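Local coordinates for protein 2-methyl-aconitate isomerase (Shewanella oneidensis, PDB 5K87) that catalyses the cis-trans isomerisation of 2-methyl-aconitate by base-catalysed proton abstraction, a step in breaking down propionate through the 2-methylcitrate cycle, at residues 86-91 against 128-133; 217-222 against 264-269; 244-249 against 315-320; 351-356 against 362-367. The protein carries 1 engineered substitution. All blocks are in the same frame, centred on the assembly; numbering follows the deposited sequence.

Contact 1 of 4, residues 86-91 against 128-133; sequences NHDVDY and AARIPR
OD1 of D88 is shared by two arginines: R130, across the contact, and R140, whose NH2 makes a salt bridge to the same oxygen. The salt bridge to R130 is one of charge alone. OD1 stands 3.5 Å from R130 NE but well out of the guanidinium plane, and no N-H is aimed at it. The carboxylate and guanidinium planes are turned 39° against each other. Besides the charge there is van der Waals contact, since OD1 sits 3.2 Å from R130 CD, while OD2 approaches R130 NE at 3.6 Å. The arginine chain runs out extended through CG and then turns at the CG-CD bond (chi3 52°), which brings CD and NE in front of the carboxylate and leads the far end past it. There NH1 of R130 is held by a hydrogen bond to the carbonyl O of T138, so the group is fixed by a partner other than D88. R130 NH2 also lies close to R140 NH2, and the D88 carboxylate probably offsets this gathering of positive charge. The fold places the two residues as neighbours in the N-terminal half: D88 immediately precedes strand 89-96, which pairs in parallel with strand 135-143, and R130 belongs to the connection from helix 113-122 into that second strand. R130 closes a short 3-10 turn, marked by a 3.1 Å bond from I131 N to A128 O. D88 is also joined to R140 through the backbone, and its side chain packs on I126 of the loop after the helix.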
loop_
_atom_site.group_PDB
_atom_site.type_symbol
_atom_site.label_atom_id
_atom_site.label_comp_id
_atom_site.label_asym_id
_atom_site.label_seq_id
_atom_site.Cartn_x
_atom_site.Cartn_y
_atom_site.Cartn_z
ATOM N N ASN A 86 25.106 -21.566 18.426
ATOM C CA ASN A 86 24.322 -20.740 19.339
ATOM C C ASN A 86 23.320 -19.823 18.641
ATOM O O ASN A 86 22.962 -18.771 19.170
ATOM C CB ASN A 86 25.241 -19.937 20.264
ATOM C CG ASN A 86 26.292 -20.804 20.928
ATOM O OD1 ASN A 86 25.978 -21.838 21.517
ATOM N ND2 ASN A 86 27.552 -20.403 20.806
ATOM N N HIS A 87 22.884 -20.223 17.447
ATOM C CA HIS A 87 21.786 -19.536 16.769
ATOM C C HIS A 87 20.730 -20.530 16.357
ATOM O O HIS A 87 21.023 -21.706 16.130
ATOM C CB HIS A 87 22.280 -18.751 15.556
ATOM C CG HIS A 87 23.184 -17.615 15.911
ATOM N ND1 HIS A 87 24.494 -17.803 16.294
ATOM C CD2 HIS A 87 22.965 -16.279 15.966
ATOM C CE1 HIS A 87 25.046 -16.631 16.562
ATOM N NE2 HIS A 87 24.138 -15.690 16.371
ATOM N N ASP A 88 19.495 -20.056 16.273
ATOM C CA ASP A 88 18.375 -20.913 15.912
ATOM C C ASP A 88 17.956 -20.803 14.450
ATOM O O ASP A 88 17.618 -21.800 13.804
ATOM C CB ASP A 88 17.182 -20.581 16.794
ATOM C CG ASP A 88 17.484 -20.765 18.255
ATOM O OD1 ASP A 88 17.770 -21.917 18.645
ATOM O OD2 ASP A 88 17.446 -19.782 19.026
ATOM N N VAL A 89 17.971 -19.594 13.918
ATOM C CA VAL A 89 17.389 -19.371 12.609
ATOM C C VAL A 89 18.253 -18.374 11.851
ATOM O O VAL A 89 18.787 -17.437 12.452
ATOM C CB VAL A 89 15.916 -18.868 12.744
ATOM C CG1 VAL A 89 15.849 -17.561 13.520
ATOM C CG2 VAL A 89 15.239 -18.736 11.377
ATOM N N ASP A 90 18.419 -18.590 10.550
ATOM C CA ASP A 90 19.090 -17.635 9.671
ATOM C C ASP A 90 18.055 -16.747 8.984
ATOM O O ASP A 90 17.033 -17.233 8.475
ATOM C CB ASP A 90 19.890 -18.345 8.585
ATOM C CG ASP A 90 21.165 -18.977 9.093
ATOM O OD1 ASP A 90 21.506 -18.819 10.280
ATOM O OD2 ASP A 90 21.842 -19.627 8.268
ATOM N N TYR A 91 18.362 -15.457 8.921
ATOM C CA TYR A 91 17.427 -14.438 8.453
ATOM C C TYR A 91 18.058 -13.632 7.316
ATOM O O TYR A 91 19.083 -12.973 7.513
ATOM C CB TYR A 91 17.084 -13.550 9.653
ATOM C CG TYR A 91 16.421 -12.202 9.425
ATOM C CD1 TYR A 91 15.629 -11.936 8.308
ATOM C CD2 TYR A 91 16.585 -11.187 10.360
ATOM C CE1 TYR A 91 15.025 -10.696 8.139
ATOM C CE2 TYR A 91 15.979 -9.950 10.200
ATOM C CZ TYR A 91 15.209 -9.713 9.085
ATOM O OH TYR A 91 14.608 -8.488 8.907
ATOM N N ALA A 128 12.598 -27.676 19.204
ATOM C CA ALA A 128 11.449 -27.798 20.101
ATOM C C ALA A 128 11.823 -27.713 21.577
ATOM O O ALA A 128 11.034 -27.240 22.391
ATOM C CB ALA A 128 10.687 -29.093 19.821
ATOM N N ALA A 129 13.030 -28.150 21.917
ATOM C CA ALA A 129 13.491 -28.081 23.300
ATOM C C ALA A 129 13.559 -26.642 23.823
ATOM O O ALA A 129 13.510 -26.411 25.033
ATOM C CB ALA A 129 14.839 -28.772 23.451
ATOM N N ARG A 130 13.654 -25.677 22.909
ATOM C CA ARG A 130 13.781 -24.268 23.286
ATOM C C ARG A 130 12.451 -23.520 23.330
ATOM O O ARG A 130 12.408 -22.335 23.662
ATOM C CB ARG A 130 14.720 -23.539 22.327
ATOM C CG ARG A 130 16.157 -24.023 22.369
ATOM C CD ARG A 130 17.062 -23.076 21.593
ATOM N NE ARG A 130 16.895 -21.688 22.024
ATOM C CZ ARG A 130 17.660 -21.089 22.930
ATOM N NH1 ARG A 130 17.433 -19.823 23.267
ATOM N NH2 ARG A 130 18.657 -21.755 23.500
ATOM N N ILE A 131 11.369 -24.195 22.969
ATOM C CA ILE A 131 10.057 -23.571 23.000
ATOM C C ILE A 131 9.283 -24.121 24.182
ATOM O O ILE A 131 8.961 -25.310 24.213
ATOM C CB ILE A 131 9.254 -23.867 21.730
ATOM C CG1 ILE A 131 10.081 -23.573 20.476
ATOM C CG2 ILE A 131 7.966 -23.056 21.726
ATOM C CD1 ILE A 131 9.406 -24.009 19.201
ATOM N N PRO A 132 8.991 -23.269 25.172
ATOM C CA PRO A 132 8.210 -23.750 26.313
ATOM C C PRO A 132 6.746 -23.879 25.930
ATOM O O PRO A 132 6.320 -23.370 24.892
ATOM C CB PRO A 132 8.377 -22.630 27.336
ATOM C CG PRO A 132 8.539 -21.396 26.498
ATOM C CD PRO A 132 9.324 -21.837 25.286
ATOM N N ARG A 133 5.975 -24.565 26.760
ATOM C CA ARG A 133 4.543 -24.640 26.554
ATOM C C ARG A 133 3.934 -23.257 26.781
ATOM O O ARG A 133 3.008 -22.853 26.083
ATOM C CB ARG A 133 3.941 -25.659 27.522
ATOM C CG ARG A 133 2.464 -25.909 27.333
ATOM C CD ARG A 133 2.195 -26.610 26.022
ATOM N NE ARG A 133 0.771 -26.649 25.723
ATOM C CZ ARG A 133 0.270 -27.023 24.552
ATOM N NH1 ARG A 133 1.086 -27.386 23.571
ATOM N NH2 ARG A 133 -1.041 -27.026 24.361
#

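Contact 2 of 4, residues 217-222 against 264-269; sequences ATMINA and LRMGLI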
loop_
_atom_site.group_PDB
_atom_site.type_symbol
_atom_site.label_atom_id
_atom_site.label_comp_id
_atom_site.label_asym_id
_atom_site.label_seq_id
_atom_site.Cartn_x
_atom_site.Cartn_y
_atom_site.Cartn_z
ATOM N N ALA A 217 28.417 16.201 10.404
ATOM C CA ALA A 217 27.774 14.904 10.308
ATOM C C ALA A 217 28.431 13.905 11.229
ATOM O O ALA A 217 29.644 13.942 11.443
ATOM C CB ALA A 217 27.824 14.402 8.875
ATOM N N THR A 218 27.622 13.010 11.781
ATOM C CA THR A 218 28.150 11.813 12.404
ATOM C C THR A 218 27.841 10.640 11.495
ATOM O O THR A 218 26.687 10.416 11.119
ATOM C CB THR A 218 27.554 11.557 13.793
ATOM O OG1 THR A 218 28.082 12.518 14.711
ATOM C CG2 THR A 218 27.922 10.164 14.274
ATOM N N MET A 219 28.875 9.915 11.113
ATOM C CA MET A 219 28.735 8.742 10.271
ATOM C C MET A 219 29.071 7.522 11.102
ATOM O O MET A 219 30.206 7.351 11.559
ATOM C CB MET A 219 29.653 8.873 9.060
ATOM C CG MET A 219 29.131 9.899 8.060
ATOM S SD MET A 219 30.299 10.480 6.815
ATOM C CE MET A 219 31.277 11.612 7.799
ATOM N N ILE A 220 28.065 6.688 11.321
ATOM C CA ILE A 220 28.207 5.543 12.202
ATOM C C ILE A 220 27.740 4.273 11.507
ATOM O O ILE A 220 26.802 4.296 10.707
ATOM C CB ILE A 220 27.431 5.778 13.521
ATOM C CG1 ILE A 220 27.783 4.718 14.564
ATOM C CG2 ILE A 220 25.924 5.853 13.275
ATOM C CD1 ILE A 220 27.234 5.026 15.943
ATOM N N ASN A 221 28.409 3.166 11.791
ATOM C CA ASN A 221 27.994 1.887 11.251
ATOM C C ASN A 221 27.607 0.978 12.406
ATOM O O ASN A 221 28.441 0.252 12.953
ATOM C CB ASN A 221 29.092 1.266 10.397
ATOM C CG ASN A 221 28.556 0.215 9.459
ATOM O OD1 ASN A 221 27.476 -0.336 9.686
ATOM N ND2 ASN A 221 29.308 -0.080 8.404
ATOM N N ALA A 222 26.340 1.064 12.798
ATOM C CA ALA A 222 25.768 0.257 13.866
ATOM C C ALA A 222 24.280 0.113 13.560
ATOM O O ALA A 222 23.586 1.112 13.422
ATOM C CB ALA A 222 25.975 0.938 15.213
ATOM N N LEU A 264 30.611 8.007 0.184
ATOM C CA LEU A 264 31.983 8.069 -0.300
ATOM C C LEU A 264 32.941 8.329 0.863
ATOM O O LEU A 264 33.973 7.667 0.993
ATOM C CB LEU A 264 32.111 9.169 -1.354
ATOM C CG LEU A 264 33.431 9.241 -2.125
ATOM C CD1 LEU A 264 33.613 7.984 -2.949
ATOM C CD2 LEU A 264 33.449 10.468 -3.013
ATOM N N ARG A 265 32.587 9.285 1.717
ATOM C CA ARG A 265 33.421 9.628 2.866
ATOM C C ARG A 265 33.584 8.448 3.827
ATOM O O ARG A 265 34.640 8.286 4.450
ATOM C CB ARG A 265 32.853 10.848 3.598
ATOM C CG ARG A 265 33.696 11.332 4.765
ATOM C CD ARG A 265 35.036 11.883 4.300
ATOM N NE ARG A 265 35.925 12.155 5.425
ATOM C CZ ARG A 265 36.761 11.263 5.943
ATOM N NH1 ARG A 265 36.821 10.039 5.437
ATOM N NH2 ARG A 265 37.535 11.591 6.970
ATOM N N MET A 266 32.553 7.617 3.938
ATOM C CA MET A 266 32.592 6.455 4.823
ATOM C C MET A 266 33.380 5.302 4.231
ATOM O O MET A 266 33.722 4.352 4.930
ATOM C CB MET A 266 31.172 5.984 5.158
ATOM C CG MET A 266 30.402 6.954 6.027
ATOM S SD MET A 266 28.662 6.553 6.215
ATOM C CE MET A 266 28.726 5.225 7.404
ATOM N N GLY A 267 33.661 5.381 2.937
ATOM C CA GLY A 267 34.359 4.310 2.251
ATOM C C GLY A 267 33.440 3.190 1.801
ATOM O O GLY A 267 33.897 2.103 1.449
ATOM N N LEU A 268 32.134 3.445 1.801
ATOM C CA LEU A 268 31.174 2.445 1.344
ATOM C C LEU A 268 31.133 2.328 -0.176
ATOM O O LEU A 268 30.792 1.279 -0.716
ATOM C CB LEU A 268 29.777 2.756 1.877
ATOM C CG LEU A 268 29.620 2.621 3.390
ATOM C CD1 LEU A 268 28.287 3.218 3.812
ATOM C CD2 LEU A 268 29.706 1.168 3.808
ATOM N N ILE A 269 31.458 3.419 -0.856
ATOM C CA ILE A 269 31.566 3.423 -2.308
ATOM C C ILE A 269 32.873 4.100 -2.663
ATOM O O ILE A 269 33.429 4.839 -1.856
ATOM C CB ILE A 269 30.397 4.177 -2.987
ATOM C CG1 ILE A 269 30.334 5.629 -2.506
ATOM C CG2 ILE A 269 29.087 3.453 -2.734
ATOM C CD1 ILE A 269 29.208 6.441 -3.131
#
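A Schellman motif ends helix 249-266, and the last turn before it presses M266 against M219 of strand 213-221. G267 takes the positive phi (84°) that the motif needs; its N bonds to L264 O at 3.0 Å, and the chain turns away from the helix axis. The contact itself is sulfur and hydrocarbon packing. SD of M219 rests on CG of M266 at 3.6 Å, and in return SD of M266 lies 3.8 Å from CB of M219, so each thioether lies beside the inner carbons of the other chain. Both chains leave CA with CG anti to the carbonyl carbon and stay extended at the next bond, then bend in opposite senses at the CG-SD bond (chi3 -77° in M219, 77° in M266), which parts the two methyl groups. CE of M219 goes to R265, 3.9 Å from its CG, where the two chains meet at about a right angle; CE of M266 runs the other way along the strand and ends 3.9 Å from the carbonyl O of I220. An alanine in place of M266 would probably leave M219 without the surface its sulfur leans on and open a gap between strand and helix end. R265 also packs on D205 and L207 of strand 205-209, and M266 and L268 on P225, at the start of strand 225-230. I220 points to the other side of strand 213-221, against T332 and A333 of helix 324-334, so the strand lies between that helix and the end of helix 249-266.

Contact 3 of 4, residues 244-249 against 315-320; sequences DINSDN and MGKLHH
A type I turn from I245 to D248, closed by D248 N to I245 O at 3.0 Å, brings N246 up to the short strand 317-318, with CA of N246 5.9 Å from CA of K317. The strand follows G316, whose positive phi calls for glycine. A side chain bonds to the strand's backbone: the N246 amide takes both backbone groups of L318. L318 N gives its hydrogen to N246 OD1 at 2.8 Å, arriving in the carbonyl plane on a lone pair, with an N-H...O angle of 149°. N246 ND2 returns a bond of 3.1 Å to L318 O, nearly straight at 170°, with the oxygen almost in the amide plane. The pair fixes the flip of the amide, and L318 O has a second donor in Q242 NE2. A leucine in place of N246 has no amide, and would probably leave L318 N without its acceptor and L318 O with one donor fewer. Strand 317-318 turns back antiparallel to strand 308-314 and leads directly into H319, a substrate-binding residue; H319 NE2 and the backbone N of H320 each bond a malonate oxygen, so N246 grips the chain just before the site. K317 is bent at its second torsion and lays CD 3.7 Å from N246 CG. Deeper in, I245 CD1 and L318 CD1 meet at 4.2 Å, their chains at about a right angle, and both pack on F286. Beyond the turn, D248 OD1 caps A251 N at the start of helix 249-266, while S247 OG bonds S247 OG of the second subunit.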
loop_
_atom_site.group_PDB
_atom_site.type_symbol
_atom_site.label_atom_id
_atom_site.label_comp_id
_atom_site.label_asym_id
_atom_site.label_seq_id
_atom_site.Cartn_x
_atom_site.Cartn_y
_atom_site.Cartn_z
ATOM N N ASP A 244 5.914 17.419 4.419
ATOM C CA ASP A 244 6.832 18.551 4.367
ATOM C C ASP A 244 8.014 18.281 3.451
ATOM O O ASP A 244 8.698 19.217 3.023
ATOM C CB ASP A 244 7.348 18.887 5.761
ATOM C CG ASP A 244 6.255 19.359 6.687
ATOM O OD1 ASP A 244 5.396 20.157 6.249
ATOM O OD2 ASP A 244 6.251 18.933 7.858
ATOM N N ILE A 245 8.272 17.010 3.157
ATOM C CA ILE A 245 9.479 16.633 2.418
ATOM C C ILE A 245 9.202 15.807 1.163
ATOM O O ILE A 245 9.845 16.007 0.130
ATOM C CB ILE A 245 10.504 15.924 3.353
ATOM C CG1 ILE A 245 11.087 16.956 4.332
ATOM C CG2 ILE A 245 11.616 15.247 2.564
ATOM C CD1 ILE A 245 12.000 16.387 5.402
ATOM N N ASN A 246 8.232 14.903 1.231
ATOM C CA ASN A 246 8.105 13.895 0.184
ATOM C C ASN A 246 7.502 14.373 -1.130
ATOM O O ASN A 246 7.578 13.665 -2.128
ATOM C CB ASN A 246 7.433 12.634 0.711
ATOM C CG ASN A 246 8.346 11.855 1.624
ATOM O OD1 ASN A 246 9.543 12.131 1.685
ATOM N ND2 ASN A 246 7.795 10.877 2.338
ATOM N N SER A 247 6.946 15.581 -1.126
ATOM C CA SER A 247 6.477 16.207 -2.359
ATOM C C SER A 247 7.453 17.284 -2.833
ATOM O O SER A 247 7.206 17.955 -3.837
ATOM C CB SER A 247 5.085 16.816 -2.157
ATOM O OG SER A 247 4.110 15.821 -1.884
ATOM N N ASP A 248 8.563 17.437 -2.115
ATOM C CA ASP A 248 9.553 18.478 -2.383
ATOM C C ASP A 248 10.734 17.853 -3.113
ATOM O O ASP A 248 11.691 17.373 -2.490
ATOM C CB ASP A 248 9.996 19.113 -1.061
ATOM C CG ASP A 248 10.954 20.280 -1.248
ATOM O OD1 ASP A 248 11.516 20.446 -2.347
ATOM O OD2 ASP A 248 11.156 21.022 -0.267
ATOM N N ASN A 249 10.669 17.863 -4.440
ATOM C CA ASN A 249 11.694 17.205 -5.236
ATOM C C ASN A 249 13.090 17.790 -5.032
ATOM O O ASN A 249 14.080 17.066 -5.083
ATOM C CB ASN A 249 11.305 17.199 -6.713
ATOM C CG ASN A 249 10.062 16.374 -6.972
ATOM O OD1 ASN A 249 9.875 15.315 -6.373
ATOM N ND2 ASN A 249 9.194 16.864 -7.851
ATOM N N MET A 315 15.234 4.808 0.973
ATOM C CA MET A 315 14.955 4.659 -0.455
ATOM C C MET A 315 14.439 5.957 -1.081
ATOM O O MET A 315 13.560 5.925 -1.941
ATOM C CB MET A 315 13.984 3.493 -0.709
ATOM C CG MET A 315 14.404 2.171 -0.041
ATOM S SD MET A 315 16.029 1.571 -0.539
ATOM C CE MET A 315 15.676 1.078 -2.235
ATOM N N GLY A 316 14.963 7.093 -0.629
ATOM C CA GLY A 316 14.684 8.367 -1.256
ATOM C C GLY A 316 13.452 9.104 -0.763
ATOM O O GLY A 316 13.037 10.094 -1.372
ATOM N N LYS A 317 12.859 8.645 0.333
ATOM C CA LYS A 317 11.703 9.322 0.907
ATOM C C LYS A 317 11.856 9.419 2.408
ATOM O O LYS A 317 12.450 8.540 3.021
ATOM C CB LYS A 317 10.424 8.538 0.603
ATOM C CG LYS A 317 10.036 8.515 -0.869
ATOM C CD LYS A 317 9.500 9.861 -1.311
ATOM C CE LYS A 317 9.282 9.894 -2.819
ATOM N NZ LYS A 317 8.294 8.865 -3.250
ATOM N N LEU A 318 11.318 10.476 3.007
ATOM C CA LEU A 318 11.219 10.528 4.457
ATOM C C LEU A 318 10.377 9.353 4.947
ATOM O O LEU A 318 9.254 9.141 4.484
ATOM C CB LEU A 318 10.593 11.849 4.916
ATOM C CG LEU A 318 10.688 12.051 6.427
ATOM C CD1 LEU A 318 12.109 12.455 6.802
ATOM C CD2 LEU A 318 9.686 13.087 6.921
ATOM N N HIS A 319 10.932 8.598 5.885
ATOM C CA HIS A 319 10.281 7.430 6.445
ATOM C C HIS A 319 9.133 7.837 7.362
ATOM O O HIS A 319 9.220 8.822 8.093
ATOM C CB HIS A 319 11.320 6.601 7.199
ATOM C CG HIS A 319 10.853 5.241 7.593
ATOM N ND1 HIS A 319 10.125 5.011 8.747
ATOM C CD2 HIS A 319 11.033 4.029 7.020
ATOM C CE1 HIS A 319 9.869 3.726 8.850
ATOM N NE2 HIS A 319 10.404 3.102 7.808
ATOM N N HIS A 320 8.057 7.051 7.337
ATOM C CA HIS A 320 6.836 7.404 8.053
ATOM C C HIS A 320 6.984 7.310 9.569
ATOM O O HIS A 320 6.207 7.910 10.316
ATOM C CB HIS A 320 5.669 6.536 7.571
ATOM C CG HIS A 320 5.722 5.116 8.046
ATOM N ND1 HIS A 320 4.829 4.613 8.966
ATOM C CD2 HIS A 320 6.551 4.090 7.727
ATOM C CE1 HIS A 320 5.101 3.339 9.189
ATOM N NE2 HIS A 320 6.144 2.997 8.455
#

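Contact 4 of 4, residues 351-356 against 362-367; sequences EAVRFG and LRVGAQ
The side chain of R363 runs alongside strand 352-357, from R354 back to A352, and touches it at each step. CB lies over one face of the R354 guanidinium, 3.7 Å from NH2. CG passes 3.9 Å from the carbonyl O of V353, and CD stays near the same NH2 of R354. With CG anti to the backbone N (chi1 -177°) and the chain extended as far as NE, the guanidinium reaches A352, whose methyl sits over one of its faces with CB 3.5 Å from NH1. R354 crosses R363 at about a right angle and sends NH1 to T361 OG1; the two like charges share a face of the sheet, but their charged atoms do not meet. The backbones form an antiparallel hairpin, strand directions 159° apart. V353 and V364 are a hydrogen-bonded pair: V353 N to V364 O and V364 N to V353 O are both 2.9 Å. F355 and L362 form the next such pair, while A352 with G365 and R354 with R363 are non-hydrogen-bonded. The side chains of V353, F355, L362 and V364 make the other face apolar. CB of L362 makes a CH-pi contact over the F355 ring, 4.1 Å from its centroid, and CG1 of V364 touches the ring edge at CE2, 3.9 Å away. That face is turned to helix 324-334, probably the central helix of a barrel, as in diaminopimelate epimerase, to whose clan the family belongs: F355 packs on A327 and I330, L362 on A327, V353 on A334. Strand 308-314 flanks the hairpin beside strand 352-357, and strand 374-391 beside strand 360-371.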
loop_
_atom_site.group_PDB
_atom_site.type_symbol
_atom_site.label_atom_id
_atom_site.label_comp_id
_atom_site.label_asym_id
_atom_site.label_seq_id
_atom_site.Cartn_x
_atom_site.Cartn_y
_atom_site.Cartn_z
ATOM N N GLU A 351 22.375 5.677 28.628
ATOM C CA GLU A 351 22.064 4.261 28.457
ATOM C C GLU A 351 20.840 4.018 27.582
ATOM O O GLU A 351 20.609 2.894 27.141
ATOM C CB GLU A 351 21.935 3.543 29.806
ATOM C CG GLU A 351 20.844 4.054 30.718
ATOM C CD GLU A 351 20.917 3.413 32.094
ATOM O OE1 GLU A 351 21.975 2.833 32.423
ATOM O OE2 GLU A 351 19.921 3.486 32.844
ATOM N N ALA A 352 20.068 5.065 27.325
ATOM C CA ALA A 352 18.917 4.955 26.439
ATOM C C ALA A 352 18.489 6.340 26.022
ATOM O O ALA A 352 18.811 7.326 26.699
ATOM C CB ALA A 352 17.760 4.251 27.136
ATOM N N VAL A 353 17.770 6.421 24.908
ATOM C CA VAL A 353 17.080 7.640 24.519
ATOM C C VAL A 353 15.713 7.300 23.973
ATOM O O VAL A 353 15.511 6.238 23.364
ATOM C CB VAL A 353 17.838 8.466 23.442
ATOM C CG1 VAL A 353 19.049 9.177 24.046
ATOM C CG2 VAL A 353 18.212 7.604 22.228
ATOM N N ARG A 354 14.772 8.204 24.195
ATOM C CA ARG A 354 13.502 8.167 23.500
ATOM C C ARG A 354 13.550 9.286 22.488
ATOM O O ARG A 354 13.751 10.451 22.848
ATOM C CB ARG A 354 12.334 8.380 24.465
ATOM C CG ARG A 354 10.977 8.231 23.798
ATOM C CD ARG A 354 9.827 8.318 24.797
ATOM N NE ARG A 354 9.716 7.115 25.614
ATOM C CZ ARG A 354 9.133 5.991 25.207
ATOM N NH1 ARG A 354 8.610 5.915 23.988
ATOM N NH2 ARG A 354 9.075 4.941 26.018
ATOM N N PHE A 355 13.384 8.950 21.216
ATOM C CA PHE A 355 13.413 9.976 20.192
ATOM C C PHE A 355 12.047 10.137 19.538
ATOM O O PHE A 355 11.240 9.197 19.491
ATOM C CB PHE A 355 14.517 9.714 19.158
ATOM C CG PHE A 355 14.348 8.430 18.385
ATOM C CD1 PHE A 355 13.600 8.397 17.213
ATOM C CD2 PHE A 355 14.940 7.258 18.823
ATOM C CE1 PHE A 355 13.448 7.211 16.496
ATOM C CE2 PHE A 355 14.790 6.072 18.111
ATOM C CZ PHE A 355 14.040 6.047 16.945
ATOM N N GLY A 356 11.794 11.339 19.041
ATOM C CA GLY A 356 10.575 11.621 18.320
ATOM C C GLY A 356 10.777 11.524 16.822
ATOM O O GLY A 356 11.642 12.190 16.255
ATOM N N LEU A 362 9.995 6.524 20.056
ATOM C CA LEU A 362 10.575 5.190 20.131
ATOM C C LEU A 362 11.728 5.250 21.120
ATOM O O LEU A 362 12.601 6.114 21.008
ATOM C CB LEU A 362 11.071 4.752 18.743
ATOM C CG LEU A 362 11.432 3.289 18.468
ATOM C CD1 LEU A 362 11.428 3.050 16.961
ATOM C CD2 LEU A 362 12.770 2.883 19.060
ATOM N N ARG A 363 11.722 4.349 22.095
ATOM C CA ARG A 363 12.803 4.250 23.074
ATOM C C ARG A 363 13.763 3.134 22.680
ATOM O O ARG A 363 13.351 1.992 22.431
ATOM C CB ARG A 363 12.244 3.960 24.468
ATOM C CG ARG A 363 13.310 3.925 25.547
ATOM C CD ARG A 363 12.727 3.507 26.888
ATOM N NE ARG A 363 13.681 3.672 27.984
ATOM C CZ ARG A 363 14.580 2.757 28.337
ATOM N NH1 ARG A 363 15.406 2.993 29.350
ATOM N NH2 ARG A 363 14.658 1.608 27.678
ATOM N N VAL A 364 15.044 3.462 22.630
ATOM C CA VAL A 364 16.082 2.494 22.326
ATOM C C VAL A 364 17.179 2.628 23.373
ATOM O O VAL A 364 17.571 3.742 23.736
ATOM C CB VAL A 364 16.640 2.687 20.888
ATOM C CG1 VAL A 364 17.081 4.140 20.646
ATOM C CG2 VAL A 364 17.769 1.714 20.617
ATOM N N GLY A 365 17.643 1.502 23.889
ATOM C CA GLY A 365 18.735 1.513 24.849
ATOM C C GLY A 365 19.979 0.935 24.217
ATOM O O GLY A 365 19.897 -0.043 23.488
ATOM N N ALA A 366 21.133 1.540 24.472
ATOM C CA ALA A 366 22.395 0.993 23.983
ATOM C C ALA A 366 23.426 1.042 25.089
ATOM O O ALA A 366 23.647 2.090 25.706
ATOM C CB ALA A 366 22.887 1.748 22.770
ATOM N N GLN A 367 24.052 -0.104 25.329
ATOM C CA GLN A 367 24.993 -0.271 26.428
ATOM C C GLN A 367 26.431 -0.056 25.956
ATOM O O GLN A 367 27.039 -0.955 25.368
ATOM C CB GLN A 367 24.824 -1.667 27.024
ATOM C CG GLN A 367 25.710 -1.972 28.217
ATOM C CD GLN A 367 25.543 -3.400 28.703
ATOM O OE1 GLN A 367 24.745 -4.167 28.160
ATOM N NE2 GLN A 367 26.297 -3.765 29.736
#

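How the contacts relate
Contacts 2 and 4 are buried, contacts 1 and 3 only partly so. Contact 4 is true strand pairing, backbone bonds between an apolar face and one lined by arginines; contact 2 is thioether packing of a helix end on a strand. Both share helix 324-334, which takes I220 of contact 2 and the F355 face of contact 4 on its surface, and their nearest atoms are about 8 Å apart. Contacts 2 and 3 lie at the two ends of helix 249-266. The two partly buried contacts rest on polar side chains: a side-chain amide bonded to a strand's backbone beside the substrate site and the dimer partner in contact 3, bare charge attraction in contact 1, away from the annotated sites.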